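Local structure of cysteine desulfurase (Fervidobacterium islandicum, 6A6E) at residues Q213-K218 with L230-H235; A87-A92 with I306-V311; L110-A115 with K145-K150; S117-T122 with N176-S181; D357-L362 with V368-G373. The protein catalyses the pyridoxal-5'-phosphate-dependent desulfuration of cysteine, probably handing the sulfur on as a persulfide within the Suf sulfur-mobilisation system. All coordinates share one frame; numbering follows the deposited sequence.

Interaction 1. Residues Q213-K218 with L230-H235; sequences QLVPHK and LVFSGH. With PLP (pyridoxal-5'-phosphate), chain E.
Val215 stands over the ring of Phe232 beside the cofactor site of the large, fold-type I domain of a class-V aminotransferase relative. The two side chains meet at about a right angle. Methyl CG1 of Val215 sits above the middle of the ring, 3.7 Å from the Phe232 centroid and 9° off its normal, a CH-pi contact. A first torsion of 72° puts the Phe232 ring between its own backbone N and carbonyl carbon and presents its face to the loop. The second Val215 methyl, CG2, turns instead to Leu230 CD2, 3.9 Å away, so the two branches of the valine divide mainly between Phe232 and Leu230.

From this apolar seam both segments send polar groups to pyridoxal-5'-phosphate. Gln213, its chain bent at chi2, gives a short 2.5 Å hydrogen bond from NE2 to the ring hydroxyl O3; the same NE2 also bonds Ala40 O. At the other end of the cofactor Ser233 and His235 converge on one phosphate oxygen, Ser233 OG donating to PLP O3P at 2.5 Å. Ser42 OG pairs with His235 ND1 and so probably fixes the turn of the imidazole. Its edge faces the phosphate, with the phosphorus in the ring plane, and His235 NE2 donates to PLP O3P at 2.8 Å with an N-H...O angle of 156°.

Interaction 2. Residues A87-A92 with I306-V311; sequences ANFLNA and IGFEKV
Phe89, in the last turn of helix 70-90, drives its edge into the face of Phe308 in a T-shaped stack. Its ring reaches out from the helix because chi1 of -172° sets CG opposite the backbone N, and CZ leads: Phe89 CZ lies 3.8 Å from Phe308 CZ, over the rim of that ring rather than its centre. The centroids are 5.1 Å apart and the planes meet at 65°. Ile300 and Glu304 of helix 290-306 also pack on Phe89, while Leu303 touches Phe308. That face belongs to the successive helices 290-306 and 308-327, which probably form the link from the large cofactor domain to the small C-terminal domain of the fold-type I architecture. Gly307 breaks the helix between them and is the N-cap of the second, its backbone angles calling for glycine, and its O accepts Val311 N at 3.1 Å. An alanine in place of Phe308 would take away the face that Phe89 meets, and would probably open a gap beside Leu303. Beyond Phe89, Leu90 turns to Ile97 of strand 97-100. Asn91 then takes positive phi in a Schellman motif, with Ala92 N bonded back to Ala87 O at 2.9 Å, and its ND2 bonds Asp221 OD1.

Interaction 3. Residues L110-A115 with K145-K150; sequences LVNSLA and KFYGFK
Ala115 lays its CB over the ring of Tyr147, 3.6 Å from the centroid and only 5° off the ring normal, a CH-pi contact that covers one face of the tyrosine. A turn earlier on helix 103-116, Asn112 meets the same ring at its edge: Tyr147 OH donates to Asn112 OD1 at 2.9 Å. The amide and ring planes stand 77° apart, and the hydroxyl approaches tilted 18° from the carbonyl plane. Asn112 CG lies anti to its carbonyl carbon, which swings the amide toward helix 138-147. On the other flank Val111 CG1 touches Phe149 CZ at 4.0 Å, just past the helix end at Gly148, where the chain runs on into strand 150-154. The methyl-ring contact and the hydrogen bond tie helix 103-116 to the end of helix 138-147, where Val111 also touches Trp140 and Leu143. Because Asn112 ND2 donates to Asn108 O, both ends of the amide are engaged, which would fix its rotation and keep OD1 as the acceptor for Tyr147.

Interaction 4. Residues S117-T122 with N176-S181; sequences SGILKT and NPKVVS
The flat peptide group that ends in Ile119 O is met at its oxygen by Lys178, whose NZ donates at 2.9 Å. The C=O...N angle of 164° brings the ammonium in nearly head-on along the carbonyl bond. The chain of Lys178 leaves with CG anti to the backbone N (chi1 -171°), then bends at chi2, chi3 and chi4 to curl round that oxygen, so that Lys178 CE also comes within 3.0 Å of Ile119 O. The stronger partner of the ammonium is Asp124, with which it forms a salt bridge. Lys121 NZ lies 4.3 Å from Lys178 NZ, a like-charge approach that the nearby Asp124 carboxylate probably eases; Asp124 OD2 also accepts the backbone N of Lys121. Next to the polar end Leu120 CD1 packs on Val179 CG2 at 4.3 Å. Both of these side chains also touch Trp140 of helix 138-147 and Val126 of strand 125-129. Gly118, in a Schellman motif, closes helix 103-116, and the turn 117-122 then leads to strand 125-129, which runs parallel to strand 179-183 as its neighbour in the large mixed sheet of the cofactor domain.

Interaction 5. Residues D357-L362 with V368-G373; sequences DVSHIL and VATRSG
Ser359 and Thr370 join by their hydroxyls: Ser359 OG donates to Thr370 OG1 at 2.8 Å. That oxygen in turn gives its proton to a water 2.7 Å away, which donates to Ser359 O and to Val368 O and so ties helix to strand. A first torsion of 63° places Thr370 OG1 to serve both and turns CG2 to Leu362 CD1, 3.9 Å off. Toward the start of the strand Val368 N bonds Leu362 O at 3.0 Å, standing well above the carbonyl plane, while Leu362 CB packs on Val368 CB. Trading Thr370 for a valine would remove the hydroxyl and is likely to leave Ser359 OG without its acceptor and the water without one of its donors. The partly exposed end is looser: Ser372 comes no nearer than 3.6 Å, its CB to Ser359 OG, and Arg371 turns away to a salt bridge with Asp38. Leu413 and Val412 of helix 407-423 touch Leu362 and Val368, and strand 368-373 runs between strands 32-36 and 396-400 in the six-stranded sheet.

In the fold
Interactions 1 and 2 adjoin, their centres 12 Å apart: Phe308 CE1 packs 3.5 Å from Pro216 O, and Phe232 CE1 meets Leu90 CD1 at 3.9 Å, so Phe308 lies against the loop that carries Gln213 to the cofactor. Interactions 3 and 4 form a second cluster, centres 8 Å apart, where Leu114 O probably accepts Ile119 N at 3.0 Å. Interaction 4 shares the large sheet with interaction 1, about 24 Å away between centres. Interaction 5, in the other sheet, lies about 40 Å from interaction 4, across the chain's centre, yet its Arg371 side chain comes within about 10 Å of pyridoxal-5'-phosphate. The 368-373 strand leads toward Cys376, found as S-mercaptocysteine, consistent with the persulfide intermediate of this family.

Interaction 1. Residues Q213-K218 with L230-H235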
# COMPACT_ATOMS: atom_id res chain seq x y z
N GLN A 213 14.91 -0.66 -10.23
CA GLN A 213 16.33 -0.99 -9.96
C GLN A 213 17.24 0.21 -10.19
O GLN A 213 18.32 0.26 -9.61
CB GLN A 213 16.87 -2.09 -10.85
CG GLN A 213 16.37 -3.45 -10.64
CD GLN A 213 16.70 -4.01 -9.28
OE1 GLN A 213 17.77 -3.72 -8.69
NE2 GLN A 213 15.77 -4.81 -8.75
N LEU A 214 16.84 1.13 -11.05
CA LEU A 214 17.66 2.29 -11.44
C LEU A 214 17.67 3.39 -10.39
O LEU A 214 18.75 3.94 -9.98
CB LEU A 214 17.13 2.83 -12.76
CG LEU A 214 17.87 4.04 -13.35
CD1 LEU A 214 19.28 3.59 -13.74
CD2 LEU A 214 17.15 4.64 -14.56
N VAL A 215 16.48 3.74 -9.92
CA VAL A 215 16.34 4.95 -9.07
C VAL A 215 17.14 4.88 -7.79
O VAL A 215 17.65 5.89 -7.32
CB VAL A 215 14.83 5.27 -8.82
CG1 VAL A 215 14.61 6.21 -7.61
CG2 VAL A 215 14.20 5.80 -10.10
N PRO A 216 17.27 3.69 -7.19
CA PRO A 216 18.02 3.61 -5.93
C PRO A 216 19.50 3.98 -5.98
O PRO A 216 20.09 4.28 -4.94
CB PRO A 216 17.92 2.13 -5.57
CG PRO A 216 16.64 1.66 -6.19
CD PRO A 216 16.61 2.41 -7.50
N HIS A 217 20.14 3.87 -7.12
CA HIS A 217 21.60 4.06 -7.14
C HIS A 217 22.07 5.01 -8.23
O HIS A 217 23.28 5.27 -8.32
CB HIS A 217 22.35 2.74 -7.33
CG HIS A 217 22.16 2.18 -8.68
ND1 HIS A 217 23.01 2.48 -9.73
CD2 HIS A 217 21.21 1.36 -9.19
CE1 HIS A 217 22.56 1.91 -10.84
NE2 HIS A 217 21.47 1.21 -10.54
N LYS A 218 21.15 5.54 -9.02
CA LYS A 218 21.58 6.46 -10.03
C LYS A 218 20.67 7.65 -10.13
O LYS A 218 19.42 7.52 -10.11
CB LYS A 218 21.65 5.74 -11.35
CG LYS A 218 22.10 6.65 -12.46
CD LYS A 218 22.23 5.93 -13.77
CE LYS A 218 23.29 6.63 -14.54
NZ LYS A 218 23.20 6.06 -15.89
N LEU A 230 7.27 7.62 -14.90
CA LEU A 230 8.26 6.78 -14.25
C LEU A 230 7.69 6.20 -12.91
O LEU A 230 7.03 6.92 -12.16
CB LEU A 230 9.52 7.58 -13.93
CG LEU A 230 10.72 6.80 -13.38
CD1 LEU A 230 11.95 6.98 -14.23
CD2 LEU A 230 11.06 7.28 -11.98
N VAL A 231 8.02 4.95 -12.61
CA VAL A 231 7.61 4.32 -11.38
C VAL A 231 8.80 3.74 -10.61
O VAL A 231 9.74 3.25 -11.22
CB VAL A 231 6.59 3.22 -11.66
CG1 VAL A 231 5.29 3.82 -12.22
CG2 VAL A 231 7.12 2.14 -12.60
N PHE A 232 8.74 3.73 -9.28
CA PHE A 232 9.71 2.99 -8.50
C PHE A 232 9.12 2.62 -7.12
O PHE A 232 8.04 3.13 -6.75
CB PHE A 232 11.05 3.80 -8.40
CG PHE A 232 11.01 5.05 -7.52
CD1 PHE A 232 10.70 6.30 -8.04
CD2 PHE A 232 11.36 4.97 -6.18
CE1 PHE A 232 10.69 7.43 -7.23
CE2 PHE A 232 11.36 6.08 -5.38
CZ PHE A 232 11.04 7.34 -5.92
N SER A 233 9.85 1.81 -6.35
CA SER A 233 9.41 1.30 -5.07
C SER A 233 10.33 1.78 -3.97
O SER A 233 11.59 1.70 -4.08
CB SER A 233 9.42 -0.24 -5.05
OG SER A 233 8.54 -0.83 -6.02
N GLY A 234 9.71 2.19 -2.85
CA GLY A 234 10.43 2.66 -1.69
C GLY A 234 11.39 1.65 -1.07
O GLY A 234 12.49 2.04 -0.60
N HIS A 235 10.98 0.37 -1.06
CA HIS A 235 11.70 -0.67 -0.26
C HIS A 235 13.06 -1.02 -0.86
O HIS A 235 13.90 -1.58 -0.13
CB HIS A 235 10.90 -1.97 0.00
CG HIS A 235 10.61 -2.76 -1.24
ND1 HIS A 235 11.37 -3.84 -1.63
CD2 HIS A 235 9.61 -2.64 -2.16
CE1 HIS A 235 10.89 -4.32 -2.77
NE2 HIS A 235 9.82 -3.59 -3.12
N1 PLP E . 10.72 -4.00 -11.93
C2 PLP E . 11.98 -4.17 -11.63
C2A PLP E . 13.04 -4.04 -12.67
C3 PLP E . 12.29 -4.54 -10.25
O3 PLP E . 13.56 -4.75 -9.93
C4 PLP E . 11.23 -4.63 -9.25
C4A PLP E . 11.47 -4.89 -7.84
C5 PLP E . 9.85 -4.45 -9.71
C6 PLP E . 9.71 -4.15 -11.03
C5A PLP E . 8.64 -4.62 -8.79
O4P PLP E . 8.62 -3.93 -7.54
P PLP E . 7.57 -4.18 -6.33
O1P PLP E . 6.22 -3.80 -6.79
O2P PLP E . 7.82 -5.62 -6.00
O3P PLP E . 8.12 -3.20 -5.33

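Interaction 2. Residues A87-A92 with I306-V311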
# COMPACT_ATOMS: atom_id res chain seq x y z
N ALA A 87 9.67 14.92 -5.24
CA ALA A 87 9.66 15.74 -6.44
C ALA A 87 11.06 16.36 -6.63
O ALA A 87 11.58 16.32 -7.72
CB ALA A 87 8.58 16.85 -6.35
N ASN A 88 11.68 16.88 -5.58
CA ASN A 88 13.02 17.50 -5.76
C ASN A 88 14.04 16.43 -6.14
O ASN A 88 14.89 16.68 -6.93
CB ASN A 88 13.53 18.22 -4.52
CG ASN A 88 12.70 19.47 -4.15
OD1 ASN A 88 11.92 19.99 -4.97
ND2 ASN A 88 12.83 19.93 -2.91
N PHE A 89 13.92 15.24 -5.59
CA PHE A 89 14.85 14.15 -5.91
C PHE A 89 14.82 13.74 -7.38
O PHE A 89 15.84 13.25 -7.90
CB PHE A 89 14.46 12.95 -5.08
CG PHE A 89 15.42 11.81 -5.15
CD1 PHE A 89 16.68 11.92 -4.61
CD2 PHE A 89 15.03 10.59 -5.69
CE1 PHE A 89 17.55 10.86 -4.65
CE2 PHE A 89 15.89 9.49 -5.66
CZ PHE A 89 17.15 9.63 -5.15
N LEU A 90 13.63 13.84 -8.02
CA LEU A 90 13.49 13.46 -9.43
C LEU A 90 13.50 14.68 -10.39
O LEU A 90 13.31 14.54 -11.57
CB LEU A 90 12.20 12.74 -9.66
CG LEU A 90 12.03 11.38 -8.90
CD1 LEU A 90 10.69 10.83 -9.25
CD2 LEU A 90 13.07 10.31 -9.23
N ASN A 91 13.63 15.89 -9.85
CA ASN A 91 13.40 17.13 -10.64
C ASN A 91 12.02 17.23 -11.26
O ASN A 91 11.87 17.62 -12.45
CB ASN A 91 14.50 17.30 -11.71
CG ASN A 91 14.55 18.73 -12.25
OD1 ASN A 91 14.24 19.64 -11.53
ND2 ASN A 91 14.85 18.88 -13.55
N ALA A 92 11.00 16.87 -10.49
CA ALA A 92 9.61 17.02 -10.92
C ALA A 92 8.98 18.07 -10.12
O ALA A 92 9.55 18.53 -9.12
CB ALA A 92 8.77 15.75 -10.73
N ILE A 306 24.44 11.97 3.00
CA ILE A 306 25.63 11.29 2.57
C ILE A 306 26.13 11.93 1.31
O ILE A 306 27.34 12.10 1.10
CB ILE A 306 25.31 9.84 2.23
CG1 ILE A 306 25.01 9.08 3.51
CG2 ILE A 306 26.48 9.19 1.48
CD1 ILE A 306 24.56 7.65 3.21
N GLY A 307 25.19 12.24 0.43
CA GLY A 307 25.47 12.76 -0.87
C GLY A 307 25.24 11.71 -1.92
O GLY A 307 25.95 10.69 -1.97
N PHE A 308 24.27 11.96 -2.79
CA PHE A 308 23.75 10.89 -3.60
C PHE A 308 24.69 10.59 -4.78
O PHE A 308 24.71 9.46 -5.27
CB PHE A 308 22.35 11.21 -4.09
CG PHE A 308 21.62 10.01 -4.68
CD1 PHE A 308 21.39 8.87 -3.92
CD2 PHE A 308 21.29 9.99 -6.01
CE1 PHE A 308 20.78 7.73 -4.48
CE2 PHE A 308 20.69 8.87 -6.59
CZ PHE A 308 20.42 7.74 -5.82
N GLU A 309 25.46 11.59 -5.22
CA GLU A 309 26.56 11.35 -6.19
C GLU A 309 27.63 10.41 -5.62
O GLU A 309 28.11 9.55 -6.32
CB GLU A 309 27.21 12.67 -6.74
CG GLU A 309 28.18 12.46 -7.92
CD GLU A 309 27.56 11.76 -9.16
OE1 GLU A 309 26.35 12.00 -9.44
OE2 GLU A 309 28.26 10.96 -9.85
N LYS A 310 27.98 10.54 -4.37
CA LYS A 310 28.82 9.57 -3.77
C LYS A 310 28.16 8.17 -3.72
O LYS A 310 28.83 7.17 -3.92
CB LYS A 310 29.23 10.02 -2.39
CG LYS A 310 30.14 11.25 -2.40
CD LYS A 310 30.37 11.72 -0.97
CE LYS A 310 31.53 12.66 -0.81
NZ LYS A 310 31.97 12.64 0.62
N VAL A 311 26.84 8.10 -3.46
CA VAL A 311 26.16 6.81 -3.39
C VAL A 311 26.32 6.13 -4.74
O VAL A 311 26.70 4.98 -4.80
CB VAL A 311 24.65 6.97 -2.99
CG1 VAL A 311 23.89 5.66 -3.16
CG2 VAL A 311 24.55 7.45 -1.54

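Interaction 3. Residues L110-A115 with K145-K150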
# COMPACT_ATOMS: atom_id res chain seq x y z
N LEU A 110 -1.17 2.53 -14.78
CA LEU A 110 -0.99 3.08 -16.14
C LEU A 110 -1.77 2.29 -17.20
O LEU A 110 -2.44 2.90 -18.02
CB LEU A 110 0.49 3.20 -16.48
CG LEU A 110 1.18 4.25 -15.64
CD1 LEU A 110 2.67 4.28 -15.88
CD2 LEU A 110 0.60 5.63 -15.97
N VAL A 111 -1.68 0.97 -17.20
CA VAL A 111 -2.34 0.19 -18.21
C VAL A 111 -3.85 0.45 -18.17
O VAL A 111 -4.47 0.74 -19.22
CB VAL A 111 -2.19 -1.36 -18.04
CG1 VAL A 111 -2.88 -2.06 -19.21
CG2 VAL A 111 -0.77 -1.80 -17.98
N ASN A 112 -4.42 0.33 -16.97
CA ASN A 112 -5.83 0.53 -16.80
C ASN A 112 -6.23 1.98 -17.09
O ASN A 112 -7.32 2.19 -17.74
CB ASN A 112 -6.35 0.12 -15.41
CG ASN A 112 -6.32 -1.34 -15.18
OD1 ASN A 112 -7.25 -2.05 -15.58
ND2 ASN A 112 -5.23 -1.84 -14.51
N SER A 113 -5.50 2.96 -16.56
CA SER A 113 -5.88 4.33 -16.81
C SER A 113 -5.70 4.68 -18.32
O SER A 113 -6.54 5.36 -18.88
CB SER A 113 -5.14 5.37 -15.97
OG SER A 113 -5.49 5.15 -14.56
N LEU A 114 -4.62 4.26 -18.96
CA LEU A 114 -4.48 4.56 -20.41
C LEU A 114 -5.67 4.00 -21.23
O LEU A 114 -6.17 4.68 -22.14
CB LEU A 114 -3.14 4.17 -20.96
CG LEU A 114 -1.99 4.99 -20.35
CD1 LEU A 114 -0.71 4.23 -20.55
CD2 LEU A 114 -1.82 6.42 -20.80
N ALA A 115 -6.14 2.81 -20.91
CA ALA A 115 -7.25 2.20 -21.64
C ALA A 115 -8.59 2.90 -21.36
O ALA A 115 -9.40 3.15 -22.26
CB ALA A 115 -7.36 0.73 -21.31
N LYS A 145 -5.88 -9.03 -23.43
CA LYS A 145 -7.03 -9.91 -23.63
C LYS A 145 -8.36 -9.27 -23.26
O LYS A 145 -9.35 -9.72 -23.73
CB LYS A 145 -6.88 -11.21 -22.88
CG LYS A 145 -5.50 -11.84 -23.01
CD LYS A 145 -5.24 -12.51 -24.35
CE LYS A 145 -3.75 -12.72 -24.58
NZ LYS A 145 -3.04 -13.66 -23.66
N PHE A 146 -8.39 -8.21 -22.45
CA PHE A 146 -9.63 -7.52 -22.06
C PHE A 146 -9.83 -6.26 -22.87
O PHE A 146 -10.96 -5.88 -23.12
CB PHE A 146 -9.67 -7.15 -20.53
CG PHE A 146 -9.78 -8.35 -19.62
CD1 PHE A 146 -8.66 -9.07 -19.28
CD2 PHE A 146 -11.00 -8.79 -19.16
CE1 PHE A 146 -8.72 -10.20 -18.50
CE2 PHE A 146 -11.09 -9.94 -18.36
CZ PHE A 146 -9.95 -10.64 -18.04
N TYR A 147 -8.76 -5.53 -23.20
CA TYR A 147 -8.93 -4.28 -23.86
C TYR A 147 -8.61 -4.33 -25.37
O TYR A 147 -8.88 -3.37 -26.06
CB TYR A 147 -8.12 -3.18 -23.18
CG TYR A 147 -8.49 -2.79 -21.72
CD1 TYR A 147 -9.72 -2.19 -21.38
CD2 TYR A 147 -7.57 -2.98 -20.71
CE1 TYR A 147 -9.99 -1.83 -20.05
CE2 TYR A 147 -7.82 -2.61 -19.42
CZ TYR A 147 -9.02 -2.06 -19.06
OH TYR A 147 -9.15 -1.73 -17.69
N GLY A 148 -8.01 -5.42 -25.85
CA GLY A 148 -7.72 -5.64 -27.27
C GLY A 148 -6.43 -5.09 -27.89
O GLY A 148 -6.22 -5.26 -29.11
N PHE A 149 -5.56 -4.43 -27.11
CA PHE A 149 -4.34 -3.87 -27.71
C PHE A 149 -3.41 -5.04 -27.95
O PHE A 149 -3.69 -6.11 -27.47
CB PHE A 149 -3.68 -2.78 -26.85
CG PHE A 149 -3.44 -3.18 -25.41
CD1 PHE A 149 -2.27 -3.80 -25.06
CD2 PHE A 149 -4.39 -2.95 -24.43
CE1 PHE A 149 -2.01 -4.16 -23.74
CE2 PHE A 149 -4.13 -3.28 -23.09
CZ PHE A 149 -2.96 -3.91 -22.77
N LYS A 150 -2.31 -4.80 -28.66
CA LYS A 150 -1.35 -5.83 -28.97
C LYS A 150 -0.08 -5.49 -28.22
O LYS A 150 0.18 -4.34 -27.92
CB LYS A 150 -1.02 -5.83 -30.45
CG LYS A 150 -2.21 -6.01 -31.36
CD LYS A 150 -1.78 -6.01 -32.85
CE LYS A 150 -2.94 -5.55 -33.73
NZ LYS A 150 -2.64 -5.45 -35.20

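Interaction 4. Residues S117-T122 with N176-S181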
# COMPACT_ATOMS: atom_id res chain seq x y z
N SER A 117 -9.00 5.97 -20.41
CA SER A 117 -8.96 7.31 -20.88
C SER A 117 -9.11 7.38 -22.42
O SER A 117 -9.05 8.46 -22.98
CB SER A 117 -7.63 7.97 -20.52
OG SER A 117 -7.32 7.89 -19.13
N GLY A 118 -9.13 6.24 -23.09
CA GLY A 118 -9.17 6.20 -24.52
C GLY A 118 -7.88 6.46 -25.26
O GLY A 118 -7.94 6.66 -26.46
N ILE A 119 -6.73 6.39 -24.60
CA ILE A 119 -5.46 6.64 -25.21
C ILE A 119 -4.91 5.32 -25.77
O ILE A 119 -4.37 5.28 -26.89
CB ILE A 119 -4.51 7.20 -24.18
CG1 ILE A 119 -4.98 8.58 -23.76
CG2 ILE A 119 -3.06 7.19 -24.71
CD1 ILE A 119 -4.21 9.21 -22.64
N LEU A 120 -4.98 4.25 -24.99
CA LEU A 120 -4.56 2.94 -25.46
C LEU A 120 -5.78 2.20 -25.94
O LEU A 120 -6.58 1.79 -25.11
CB LEU A 120 -3.88 2.14 -24.36
CG LEU A 120 -3.30 0.76 -24.69
CD1 LEU A 120 -2.28 0.74 -25.80
CD2 LEU A 120 -2.65 0.21 -23.41
N LYS A 121 -5.94 2.04 -27.26
CA LYS A 121 -7.15 1.42 -27.86
C LYS A 121 -6.93 0.04 -28.40
O LYS A 121 -5.80 -0.37 -28.59
CB LYS A 121 -7.70 2.24 -29.00
CG LYS A 121 -7.90 3.69 -28.72
CD LYS A 121 -8.93 4.17 -29.72
CE LYS A 121 -8.99 5.66 -29.77
NZ LYS A 121 -7.87 6.10 -30.62
N THR A 122 -8.02 -0.66 -28.72
CA THR A 122 -7.94 -1.98 -29.36
C THR A 122 -7.08 -1.83 -30.60
O THR A 122 -7.14 -0.82 -31.28
CB THR A 122 -9.33 -2.52 -29.78
OG1 THR A 122 -10.09 -1.43 -30.26
CG2 THR A 122 -10.09 -3.00 -28.65
N ASN A 176 5.19 2.95 -35.08
CA ASN A 176 4.35 3.92 -34.36
C ASN A 176 3.64 3.29 -33.14
O ASN A 176 2.42 3.28 -33.05
CB ASN A 176 3.34 4.52 -35.37
CG ASN A 176 2.63 5.76 -34.84
OD1 ASN A 176 3.16 6.56 -34.04
ND2 ASN A 176 1.39 5.93 -35.29
N PRO A 177 4.40 2.78 -32.17
CA PRO A 177 3.72 2.26 -30.99
C PRO A 177 2.99 3.34 -30.20
O PRO A 177 3.51 4.44 -30.02
CB PRO A 177 4.87 1.64 -30.16
CG PRO A 177 6.12 2.28 -30.61
CD PRO A 177 5.86 2.59 -32.10
N LYS A 178 1.79 3.04 -29.72
CA LYS A 178 1.04 3.98 -28.93
C LYS A 178 1.73 4.18 -27.55
O LYS A 178 1.81 5.31 -27.04
CB LYS A 178 -0.42 3.54 -28.81
CG LYS A 178 -1.32 4.61 -28.18
CD LYS A 178 -1.35 5.88 -29.05
CE LYS A 178 -2.69 6.57 -29.08
NZ LYS A 178 -3.72 5.65 -29.65
N VAL A 179 2.27 3.09 -27.00
CA VAL A 179 2.94 3.11 -25.68
C VAL A 179 4.23 2.30 -25.78
O VAL A 179 4.25 1.24 -26.42
CB VAL A 179 2.03 2.49 -24.58
CG1 VAL A 179 2.74 2.37 -23.24
CG2 VAL A 179 0.83 3.37 -24.44
N VAL A 180 5.30 2.81 -25.17
CA VAL A 180 6.55 2.08 -24.99
C VAL A 180 6.77 2.01 -23.45
O VAL A 180 6.78 3.06 -22.78
CB VAL A 180 7.74 2.82 -25.65
CG1 VAL A 180 9.08 2.17 -25.35
CG2 VAL A 180 7.60 2.82 -27.17
N SER A 181 6.91 0.82 -22.90
CA SER A 181 7.21 0.66 -21.47
C SER A 181 8.44 -0.15 -21.34
O SER A 181 8.47 -1.28 -21.74
CB SER A 181 6.05 -0.01 -20.74
OG SER A 181 6.16 0.12 -19.32

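Interaction 5. Residues D357-L362 with V368-G373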
# COMPACT_ATOMS: atom_id res chain seq x y z
N ASP A 357 21.33 -24.75 -4.76
CA ASP A 357 22.47 -25.22 -3.96
C ASP A 357 23.52 -24.14 -3.79
O ASP A 357 24.13 -24.04 -2.74
CB ASP A 357 23.15 -26.45 -4.58
CG ASP A 357 22.24 -27.66 -4.67
OD1 ASP A 357 21.34 -27.76 -3.79
OD2 ASP A 357 22.40 -28.46 -5.64
N VAL A 358 23.79 -23.34 -4.83
CA VAL A 358 24.76 -22.21 -4.70
C VAL A 358 24.31 -21.24 -3.60
O VAL A 358 25.08 -20.93 -2.71
CB VAL A 358 24.99 -21.47 -6.02
CG1 VAL A 358 25.91 -20.28 -5.84
CG2 VAL A 358 25.56 -22.41 -7.07
N SER A 359 23.03 -20.80 -3.66
CA SER A 359 22.52 -19.87 -2.69
C SER A 359 22.44 -20.54 -1.29
O SER A 359 22.67 -19.87 -0.27
CB SER A 359 21.14 -19.34 -3.14
OG SER A 359 21.28 -18.46 -4.23
N HIS A 360 22.12 -21.83 -1.24
CA HIS A 360 21.97 -22.46 0.04
C HIS A 360 23.33 -22.49 0.75
O HIS A 360 23.46 -22.07 1.87
CB HIS A 360 21.40 -23.88 -0.08
CG HIS A 360 21.45 -24.58 1.23
ND1 HIS A 360 20.57 -24.31 2.24
CD2 HIS A 360 22.39 -25.42 1.76
CE1 HIS A 360 20.93 -24.98 3.33
NE2 HIS A 360 22.03 -25.67 3.06
N ILE A 361 24.38 -22.94 0.05
CA ILE A 361 25.72 -23.10 0.68
C ILE A 361 26.29 -21.72 1.00
O ILE A 361 26.77 -21.49 2.12
CB ILE A 361 26.69 -23.93 -0.21
CG1 ILE A 361 26.22 -25.37 -0.31
CG2 ILE A 361 28.10 -23.85 0.35
CD1 ILE A 361 26.73 -26.14 -1.53
N LEU A 362 26.13 -20.76 0.10
CA LEU A 362 26.56 -19.35 0.38
C LEU A 362 26.00 -18.82 1.66
O LEU A 362 26.76 -18.27 2.53
CB LEU A 362 26.25 -18.40 -0.79
CG LEU A 362 27.13 -18.61 -1.99
CD1 LEU A 362 26.78 -17.62 -3.08
CD2 LEU A 362 28.55 -18.39 -1.58
N VAL A 368 26.35 -15.37 3.33
CA VAL A 368 26.17 -14.58 2.14
C VAL A 368 24.72 -14.83 1.65
O VAL A 368 24.36 -15.98 1.33
CB VAL A 368 27.17 -15.02 1.06
CG1 VAL A 368 26.91 -14.35 -0.29
CG2 VAL A 368 28.60 -14.70 1.50
N ALA A 369 23.95 -13.73 1.56
CA ALA A 369 22.58 -13.71 1.03
C ALA A 369 22.57 -13.41 -0.43
O ALA A 369 23.00 -12.36 -0.82
CB ALA A 369 21.75 -12.66 1.80
N THR A 370 22.12 -14.36 -1.24
CA THR A 370 21.93 -14.21 -2.67
C THR A 370 20.60 -14.82 -3.03
O THR A 370 19.91 -15.38 -2.17
CB THR A 370 22.99 -14.99 -3.51
OG1 THR A 370 22.87 -16.39 -3.25
CG2 THR A 370 24.39 -14.51 -3.15
N ARG A 371 20.20 -14.71 -4.29
CA ARG A 371 18.94 -15.25 -4.72
C ARG A 371 19.10 -16.12 -5.95
O ARG A 371 19.81 -15.77 -6.88
CB ARG A 371 17.99 -14.08 -5.03
CG ARG A 371 16.54 -14.44 -5.35
CD ARG A 371 15.66 -13.17 -5.28
NE ARG A 371 15.46 -12.78 -3.90
CZ ARG A 371 14.43 -13.08 -3.15
NH1 ARG A 371 13.34 -13.65 -3.66
NH2 ARG A 371 14.47 -12.71 -1.91
N SER A 372 18.37 -17.21 -5.97
CA SER A 372 18.37 -18.11 -7.08
C SER A 372 16.95 -18.19 -7.59
O SER A 372 16.02 -18.03 -6.80
CB SER A 372 18.85 -19.52 -6.61
OG SER A 372 18.05 -19.99 -5.51
N GLY A 373 16.82 -18.48 -8.89
CA GLY A 373 15.53 -18.71 -9.52
C GLY A 373 15.39 -17.93 -10.80
O GLY A 373 16.39 -17.58 -11.44
O HOH W 1 22.71 -17.09 -0.68